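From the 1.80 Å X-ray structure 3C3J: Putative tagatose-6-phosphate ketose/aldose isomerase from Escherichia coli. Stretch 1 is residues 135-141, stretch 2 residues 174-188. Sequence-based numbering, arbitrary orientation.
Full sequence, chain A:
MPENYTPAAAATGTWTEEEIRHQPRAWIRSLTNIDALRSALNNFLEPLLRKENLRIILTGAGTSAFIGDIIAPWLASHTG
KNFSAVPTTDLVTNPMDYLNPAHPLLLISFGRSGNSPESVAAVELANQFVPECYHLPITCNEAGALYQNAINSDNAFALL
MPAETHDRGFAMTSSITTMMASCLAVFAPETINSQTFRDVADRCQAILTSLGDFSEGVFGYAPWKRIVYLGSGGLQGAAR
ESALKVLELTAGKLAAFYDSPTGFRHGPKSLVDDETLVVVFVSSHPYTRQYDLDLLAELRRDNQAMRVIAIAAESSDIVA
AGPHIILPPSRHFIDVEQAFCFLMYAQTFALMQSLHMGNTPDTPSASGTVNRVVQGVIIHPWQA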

# COMPACT_ATOMS: atom_id res chain seq x y z
N HIS A 135 3.00 7.92 23.67
CA HIS A 135 3.97 7.14 22.87
C HIS A 135 4.31 5.81 23.51
O HIS A 135 4.52 5.74 24.74
CB HIS A 135 5.26 7.93 22.70
CG HIS A 135 5.09 9.17 21.91
ND1 HIS A 135 4.88 10.40 22.49
CD2 HIS A 135 5.03 9.37 20.57
CE1 HIS A 135 4.74 11.31 21.54
NE2 HIS A 135 4.82 10.71 20.37
N LEU A 136 4.37 4.77 22.68
CA LEU A 136 4.91 3.47 23.03
C LEU A 136 5.92 3.05 21.96
O LEU A 136 5.59 2.32 21.04
CB LEU A 136 3.80 2.44 23.15
CG LEU A 136 4.21 1.08 23.79
CD1 LEU A 136 3.94 1.12 25.26
CD2 LEU A 136 3.45 -0.08 23.13
N PRO A 137 7.16 3.54 22.06
CA PRO A 137 8.17 3.01 21.15
C PRO A 137 8.51 1.55 21.44
O PRO A 137 8.58 1.13 22.60
CB PRO A 137 9.38 3.91 21.39
CG PRO A 137 8.87 5.03 22.25
CD PRO A 137 7.70 4.56 22.97
N ILE A 138 8.67 0.78 20.37
CA ILE A 138 9.10 -0.62 20.44
C ILE A 138 10.37 -0.65 19.61
O ILE A 138 10.34 -0.47 18.38
CB ILE A 138 8.01 -1.57 19.91
CG1 ILE A 138 6.74 -1.42 20.76
CG2 ILE A 138 8.49 -3.03 19.90
CD1 ILE A 138 5.51 -2.31 20.35
N THR A 139 11.49 -0.86 20.29
CA THR A 139 12.80 -0.59 19.72
C THR A 139 13.89 -1.57 20.21
O THR A 139 13.79 -2.15 21.29
CB THR A 139 13.20 0.91 20.02
OG1 THR A 139 14.44 1.23 19.39
CG2 THR A 139 13.29 1.18 21.53
N CYS A 140 14.93 -1.75 19.40
CA CYS A 140 16.00 -2.71 19.67
C CYS A 140 17.29 -2.10 20.23
O CYS A 140 18.24 -2.84 20.49
CB CYS A 140 16.30 -3.55 18.41
SG CYS A 140 14.81 -4.34 17.69
N ASN A 141 17.32 -0.79 20.49
CA ASN A 141 18.52 -0.09 20.93
C ASN A 141 18.26 0.76 22.18
O ASN A 141 17.57 1.78 22.14
CB ASN A 141 19.04 0.79 19.78
CG ASN A 141 20.37 1.47 20.08
OD1 ASN A 141 21.11 1.05 20.96
ND2 ASN A 141 20.70 2.49 19.29
N SER A 174 15.25 -10.58 12.61
CA SER A 174 14.77 -10.76 14.00
C SER A 174 14.23 -9.47 14.63
O SER A 174 13.38 -9.53 15.52
CB SER A 174 15.83 -11.39 14.93
OG SER A 174 16.89 -10.50 15.25
N SER A 175 14.72 -8.31 14.20
CA SER A 175 14.20 -7.03 14.73
C SER A 175 12.70 -6.89 14.39
O SER A 175 11.86 -6.74 15.28
CB SER A 175 15.02 -5.85 14.21
OG SER A 175 15.12 -5.89 12.80
N ILE A 176 12.38 -7.02 13.11
CA ILE A 176 11.00 -6.88 12.66
C ILE A 176 10.08 -7.94 13.30
O ILE A 176 9.05 -7.60 13.86
CB ILE A 176 10.85 -6.82 11.10
CG1 ILE A 176 9.36 -6.73 10.72
CG2 ILE A 176 11.47 -8.01 10.38
CD1 ILE A 176 8.64 -8.03 10.59
N THR A 177 10.44 -9.22 13.22
CA THR A 177 9.56 -10.25 13.77
C THR A 177 9.39 -10.13 15.30
O THR A 177 8.28 -10.32 15.83
CB THR A 177 9.99 -11.67 13.34
OG1 THR A 177 11.32 -11.94 13.82
CG2 THR A 177 9.86 -11.81 11.78
N THR A 178 10.45 -9.74 16.01
CA THR A 178 10.33 -9.64 17.46
C THR A 178 9.49 -8.43 17.87
O THR A 178 8.64 -8.52 18.77
CB THR A 178 11.72 -9.69 18.17
OG1 THR A 178 12.46 -10.83 17.69
CG2 THR A 178 11.53 -9.81 19.70
N MSE A 179 9.66 -7.32 17.16
CA MSE A 179 8.82 -6.14 17.38
C MSE A 179 7.36 -6.45 17.09
O MSE A 179 6.50 -6.03 17.85
CB MSE A 179 9.31 -4.95 16.53
CG MSE A 179 10.61 -4.36 17.08
SE MSE A 179 11.18 -2.70 16.18
CE MSE A 179 11.18 -3.33 14.37
N MSE A 180 7.10 -7.19 16.01
CA MSE A 180 5.75 -7.55 15.64
C MSE A 180 5.06 -8.42 16.70
O MSE A 180 3.92 -8.16 17.08
CB MSE A 180 5.72 -8.25 14.29
CG MSE A 180 4.30 -8.54 13.83
SE MSE A 180 4.20 -8.75 11.89
CE MSE A 180 5.51 -10.24 11.64
N ALA A 181 5.75 -9.47 17.14
CA ALA A 181 5.24 -10.37 18.19
C ALA A 181 5.02 -9.61 19.48
O ALA A 181 4.02 -9.84 20.17
CB ALA A 181 6.22 -11.51 18.42
N SER A 182 5.93 -8.69 19.81
CA SER A 182 5.79 -7.88 21.02
C SER A 182 4.53 -6.99 20.97
O SER A 182 3.77 -6.93 21.94
CB SER A 182 7.04 -7.04 21.28
OG SER A 182 8.19 -7.88 21.30
N CYS A 183 4.33 -6.30 19.85
CA CYS A 183 3.16 -5.44 19.68
C CYS A 183 1.86 -6.23 19.82
O CYS A 183 0.97 -5.81 20.54
CB CYS A 183 3.19 -4.70 18.34
SG CYS A 183 1.95 -3.37 18.26
N LEU A 184 1.77 -7.39 19.17
CA LEU A 184 0.61 -8.26 19.30
C LEU A 184 0.39 -8.65 20.78
O LEU A 184 -0.73 -8.57 21.28
CB LEU A 184 0.80 -9.50 18.43
CG LEU A 184 0.68 -9.36 16.92
CD1 LEU A 184 1.18 -10.67 16.24
CD2 LEU A 184 -0.77 -9.04 16.45
N ALA A 185 1.48 -8.98 21.48
CA ALA A 185 1.40 -9.43 22.88
C ALA A 185 0.98 -8.32 23.80
O ALA A 185 0.30 -8.56 24.78
CB ALA A 185 2.71 -10.03 23.35
N VAL A 186 1.39 -7.09 23.49
CA VAL A 186 1.02 -5.94 24.31
C VAL A 186 -0.48 -5.72 24.25
O VAL A 186 -1.12 -5.55 25.28
CB VAL A 186 1.77 -4.64 23.89
CG1 VAL A 186 1.07 -3.39 24.50
CG2 VAL A 186 3.28 -4.72 24.31
N PHE A 187 -1.06 -5.76 23.04
CA PHE A 187 -2.47 -5.37 22.86
C PHE A 187 -3.48 -6.50 22.84
O PHE A 187 -4.67 -6.24 23.06
CB PHE A 187 -2.60 -4.45 21.63
CG PHE A 187 -1.90 -3.15 21.81
CD1 PHE A 187 -2.47 -2.15 22.59
CD2 PHE A 187 -0.63 -2.95 21.29
CE1 PHE A 187 -1.80 -0.94 22.78
CE2 PHE A 187 0.04 -1.77 21.49
CZ PHE A 187 -0.54 -0.75 22.27
N ALA A 188 -3.02 -7.73 22.59
CA ALA A 188 -3.91 -8.89 22.57
C ALA A 188 -3.33 -10.05 23.42
O ALA A 188 -3.18 -11.16 22.94
CB ALA A 188 -4.16 -9.33 21.14

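The end of a strand lies across a helix here; no hydrogen bond crosses from one stretch to the other, and most of the contact is apolar side-chain packing. The strand of residues 135-139 and the helix of residues 174-187 run at 144° between their N-to-C directions, closer to antiparallel than to perpendicular, and their axes come within 8.8 Å. The register agrees with this direction. Cys140, just past the strand, lies over Ser175 in the first turn of the helix, Ile138 lies over Met179, and Leu136 reaches the last turn.

Stretch 1 supplies its bumps by alternation. Leu136 and Ile138 in the strand, and Cys140 just past it, point toward the helix, whereas Thr139 turns away and Pro137 is out of reach. On the helix, the residues that meet them recur at spacings of three and four: Ser175, Met179, Ser182 or Cys183, then Val186 or Phe187. One step of two residues on stretch 1 is thus answered by roughly one turn of helix, which is the basic rule of this packing.

Ile138 is the central bump and has the largest covered area of any residue in the contact. Its branches settle into a hollow formed by Met179, Ser182 and Cys183. CG2 of Ile138 lies 3.8 Å from CG of Met179 and 4.5 Å from CB of Ser182, while CD1 of Ile138 extends along the helix to lie 3.9 Å from CB of Cys183. The chi angles, m then t, carry CD1 that way. Ser182 and Cys183, both small, lie on the helix side of this hollow. Ser182 meets Ile138 through CB, and its hydroxyl is satisfied within the helix: OG of Ser182 donates to the backbone O of Thr178 at 2.6 Å, one turn back.

Met179 is the helix's answering bump. This selenomethionine points toward the strand and, with chi angles m, t and m, brings its SE to 3.2 Å from the backbone O of Ile138, the shortest approach in the contact. It also meets two bumps of stretch 1: CG of Met179 lies between them, 4.2 Å from SG of Cys140 and in contact with Ile138. Beyond it, the sulfur of Cys140 rests over Ser175, with SG of Cys140 3.8 Å from CB of Ser175.

At the other end, Leu136 makes a looser fit. CD2 of Leu136 sits 4.3 Å from CG1 of Val186 and 4.1 Å from CE2 of Phe187. Val186 points toward the strand. The CA-to-CB bond of Phe187 points sideways, but the end of its side chain comes nearer; the ring meets the methyl obliquely.

Read as a design, the contact pairs each bump of stretch 1 with a helix surface: a branched isoleucine against a selenomethionine and two small residues at the centre, a sulfur over serine at one end, and a leucine methyl resting against valine and phenylalanine together at the other.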